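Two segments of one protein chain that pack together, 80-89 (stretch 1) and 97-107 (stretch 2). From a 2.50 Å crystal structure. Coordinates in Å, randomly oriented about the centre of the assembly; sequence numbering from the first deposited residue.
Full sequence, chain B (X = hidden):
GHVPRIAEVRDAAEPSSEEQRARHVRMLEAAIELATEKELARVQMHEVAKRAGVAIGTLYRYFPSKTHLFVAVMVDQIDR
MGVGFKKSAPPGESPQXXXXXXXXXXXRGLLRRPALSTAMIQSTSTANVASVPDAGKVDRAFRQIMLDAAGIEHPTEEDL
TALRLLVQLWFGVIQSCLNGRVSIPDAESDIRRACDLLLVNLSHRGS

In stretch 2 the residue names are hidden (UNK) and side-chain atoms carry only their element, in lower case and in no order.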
# COMPACT_ATOMS: atom_id res chain seq x y z
N ARG B 80 13.46 14.78 6.76
CA ARG B 80 14.89 14.56 7.02
C ARG B 80 15.64 14.14 5.78
O ARG B 80 16.81 14.46 5.63
CB ARG B 80 15.08 13.48 8.08
CG ARG B 80 16.14 13.78 9.13
CD ARG B 80 15.47 14.07 10.50
NE ARG B 80 16.37 13.85 11.65
CZ ARG B 80 16.49 12.71 12.33
NH1 ARG B 80 15.78 11.63 12.00
NH2 ARG B 80 17.34 12.65 13.35
N MSE B 81 14.97 13.41 4.89
CA MSE B 81 15.63 12.85 3.72
C MSE B 81 15.63 13.88 2.59
O MSE B 81 16.50 13.85 1.72
CB MSE B 81 15.00 11.51 3.29
CG MSE B 81 13.72 11.57 2.43
SE MSE B 81 14.08 11.79 0.48
CE MSE B 81 15.47 10.42 0.30
N GLY B 82 14.65 14.79 2.64
CA GLY B 82 14.62 15.95 1.76
C GLY B 82 15.82 16.85 2.00
O GLY B 82 16.46 17.30 1.05
N VAL B 83 16.11 17.09 3.28
CA VAL B 83 17.31 17.82 3.71
C VAL B 83 18.56 17.16 3.12
O VAL B 83 19.36 17.82 2.47
CB VAL B 83 17.42 17.86 5.27
CG1 VAL B 83 18.75 18.46 5.71
CG2 VAL B 83 16.26 18.62 5.88
N GLY B 84 18.69 15.85 3.34
CA GLY B 84 19.86 15.07 2.94
C GLY B 84 19.99 14.91 1.44
O GLY B 84 21.08 14.62 0.93
N PHE B 85 18.88 15.07 0.73
CA PHE B 85 18.90 15.07 -0.72
C PHE B 85 19.38 16.43 -1.28
O PHE B 85 20.19 16.46 -2.21
CB PHE B 85 17.56 14.65 -1.31
CG PHE B 85 17.60 14.43 -2.80
CD1 PHE B 85 17.91 13.16 -3.32
CD2 PHE B 85 17.36 15.48 -3.69
CE1 PHE B 85 17.97 12.95 -4.72
CE2 PHE B 85 17.41 15.29 -5.08
CZ PHE B 85 17.71 14.02 -5.60
N LYS B 86 18.89 17.53 -0.73
CA LYS B 86 19.39 18.88 -1.07
C LYS B 86 20.88 19.06 -0.67
O LYS B 86 21.53 20.04 -1.06
CB LYS B 86 18.51 19.97 -0.46
CG LYS B 86 17.41 20.46 -1.40
CD LYS B 86 16.35 21.33 -0.68
CE LYS B 86 16.92 22.66 -0.15
NZ LYS B 86 17.52 23.55 -1.19
N LYS B 87 21.38 18.11 0.12
CA LYS B 87 22.80 17.95 0.43
C LYS B 87 23.39 17.06 -0.69
O LYS B 87 22.75 16.87 -1.72
CB LYS B 87 22.92 17.24 1.78
CG LYS B 87 23.63 18.00 2.88
CD LYS B 87 23.23 17.39 4.24
CE LYS B 87 24.08 17.88 5.40
NZ LYS B 87 25.38 17.15 5.49
N SER B 88 24.59 16.51 -0.48
CA SER B 88 25.24 15.64 -1.50
C SER B 88 24.26 14.62 -2.15
O SER B 88 23.96 13.57 -1.57
CB SER B 88 26.50 14.97 -0.93
OG SER B 88 26.30 14.48 0.39
N ALA B 89 23.78 14.97 -3.35
CA ALA B 89 22.73 14.22 -4.06
C ALA B 89 23.25 13.15 -5.04
O ALA B 89 22.99 13.20 -6.25
CB ALA B 89 21.78 15.19 -4.78
N UNK B 97 14.48 12.01 -14.38
CA UNK B 97 15.67 11.48 -13.75
C UNK B 97 15.90 11.93 -12.30
O UNK B 97 16.22 11.12 -11.41
c UNK B 97 17.95 11.00 -14.54
o UNK B 97 17.84 10.01 -15.33
c UNK B 97 16.84 11.96 -14.55
o UNK B 97 18.90 11.22 -13.73
N UNK B 98 15.78 13.24 -12.08
CA UNK B 98 16.02 13.77 -10.77
C UNK B 98 15.02 13.13 -9.80
O UNK B 98 15.34 12.83 -8.65
c UNK B 98 15.89 15.27 -10.78
N UNK B 99 13.83 12.88 -10.31
CA UNK B 99 12.74 12.40 -9.50
C UNK B 99 12.99 10.92 -9.23
O UNK B 99 12.91 10.45 -8.11
c UNK B 99 11.38 12.66 -10.18
c UNK B 99 10.29 12.00 -9.40
c UNK B 99 11.11 14.18 -10.28
N UNK B 100 13.38 10.21 -10.26
CA UNK B 100 13.94 8.90 -10.06
C UNK B 100 14.98 8.86 -8.95
O UNK B 100 14.96 7.96 -8.13
c UNK B 100 15.11 7.03 -11.15
c UNK B 100 16.48 6.78 -11.29
c UNK B 100 14.27 5.97 -10.77
c UNK B 100 16.10 4.46 -10.74
c UNK B 100 14.56 8.39 -11.35
o UNK B 100 16.55 3.18 -10.51
c UNK B 100 14.75 4.71 -10.57
c UNK B 100 16.98 5.49 -11.09
N UNK B 101 15.92 9.80 -8.93
CA UNK B 101 17.00 9.77 -7.94
C UNK B 101 16.54 9.95 -6.49
O UNK B 101 17.15 9.41 -5.57
c UNK B 101 18.92 10.44 -9.50
n UNK B 101 19.20 9.15 -9.72
o UNK B 101 19.31 11.34 -10.26
c UNK B 101 18.11 10.79 -8.25
N UNK B 102 15.48 10.73 -6.28
CA UNK B 102 14.97 10.89 -4.93
C UNK B 102 14.28 9.60 -4.46
O UNK B 102 14.43 9.20 -3.29
c UNK B 102 14.00 12.14 -4.77
c UNK B 102 14.45 13.29 -5.58
c UNK B 102 12.56 11.80 -5.12
N UNK B 103 13.55 8.97 -5.38
CA UNK B 103 12.80 7.79 -5.08
C UNK B 103 13.75 6.67 -4.72
O UNK B 103 13.54 5.98 -3.72
c UNK B 103 11.85 7.43 -6.24
c UNK B 103 10.34 7.70 -6.08
c UNK B 103 9.65 7.83 -7.43
c UNK B 103 9.99 8.91 -5.20
N UNK B 104 14.84 6.55 -5.50
CA UNK B 104 15.92 5.58 -5.25
C UNK B 104 16.56 5.78 -3.87
O UNK B 104 16.76 4.82 -3.12
c UNK B 104 18.27 4.86 -5.97
c UNK B 104 17.02 5.63 -6.36
c UNK B 104 16.47 5.11 -7.70
N UNK B 105 16.87 7.03 -3.55
CA UNK B 105 17.34 7.40 -2.23
C UNK B 105 16.39 7.02 -1.10
O UNK B 105 16.83 6.48 -0.10
c UNK B 105 18.18 9.38 -0.87
n UNK B 105 20.49 11.58 -0.05
c UNK B 105 20.83 11.08 -1.25
n UNK B 105 20.44 9.86 -1.62
n UNK B 105 21.57 11.80 -2.08
c UNK B 105 19.62 8.97 -0.80
c UNK B 105 17.57 8.90 -2.17
N UNK B 106 15.10 7.32 -1.24
CA UNK B 106 14.13 6.98 -0.20
C UNK B 106 13.93 5.46 -0.06
O UNK B 106 13.96 4.92 1.05
c UNK B 106 12.82 7.66 -0.49
N UNK B 107 13.76 4.77 -1.20
CA UNK B 107 13.61 3.33 -1.22
C UNK B 107 14.76 2.70 -0.44
O UNK B 107 14.56 1.81 0.41
c UNK B 107 13.63 2.79 -2.65
c UNK B 107 13.33 1.33 -2.65
o UNK B 107 12.66 3.49 -3.48

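Stretch 2 is a single helix that passes the helix of stretch 1 at 126° between N-to-C directions, the axes approaching to 10.9 Å. Position 97 carries two side-chain carbons, the second bearing two oxygens, a short carboxylate that makes no contact with stretch 1; it is Asp-97, one of whose oxygens is hydrogen-bonded elsewhere in the structure. At position 98 a lone carbon follows CA and stands sideways to stretch 1, and the contact comes from the backbone, whose O lies near the Phe-85 ring. The residue is Ala-98, with Ala-98 O 4.0 Å from Phe-85 CZ.

Position 99 has three carbons, one carrying the other two, and points away from stretch 1; this is Val-99. Position 100 has one carbon followed by a six-carbon ring bearing an oxygen, the phenol of Tyr-100, whose side chain lies out of reach of the neighbouring segment. Position 101 shows two carbons, the second holding one oxygen and one nitrogen. Its CA-to-CB bond points toward stretch 1, and the CB of position 101 comes within 4.1 Å of Phe-85 CE1. The atom count fits a short amide, Asn-101, yet the amide makes no hydrogen bond across the interface.

Position 102 again has a carbon that forks into two. One branch carbon lies over a face of the Phe-85 ring. The residue is Val-102, and the branch is CG1: Val-102 CG1 is 3.6 Å from the centroid of the Phe-85 ring, 22° off its normal, a CH-pi contact, and only 3.3 Å from Phe-85 CZ. Position 103 has four carbons with the fork at the second; it is Leu-103, directed away from stretch 1. Three carbons forked at the first mark position 104 as Val-104, which stands sideways and makes no contact.

Position 105 has a long, ring-free chain: three carbons, a nitrogen, then a carbon carrying two more nitrogens. The terminal nitrogens lie beside Gly-84 O and Ser-88 O, and a chain carbon rests against Met-81 CE. This guanidinium identifies Arg-105, which has 107 Å² covered by stretch 1. Arg-105 NH1 donates a weak hydrogen bond to Gly-84 O at 3.2 Å, and Arg-105 NH2 a weak one to Ser-88 O at 3.0 Å, while Phe-85 CD1 lies over one face of the group. Nearer the backbone, Arg-105 CG meets Met-81 CE at 3.1 Å, a tight approach. Position 106 carries one carbon, CB, 3.9 Å from Met-81 CE; the residue is Ala-106, and Met-81 CE also lies 3.5 Å from Ala-106 N. Position 107 has one carbon bearing an oxygen and a carbon, hence Thr-107. It points away, Thr-107 OG1 donating to Leu-103 O at 2.7 Å.

The contact is built on Phe-85, a knob seated among Ala-98, Asn-101, Val-102 and Arg-105, with Met-81 packing one helical turn earlier against Arg-105 and Ala-106. Arg-105 reaches across to carbonyls at Gly-84 and Ser-88. Apolar packing and two weak hydrogen bonds thus work side by side in an interface burying 382 Å².

Stretch 2, residues 97-107: DAVYNVLVRAT
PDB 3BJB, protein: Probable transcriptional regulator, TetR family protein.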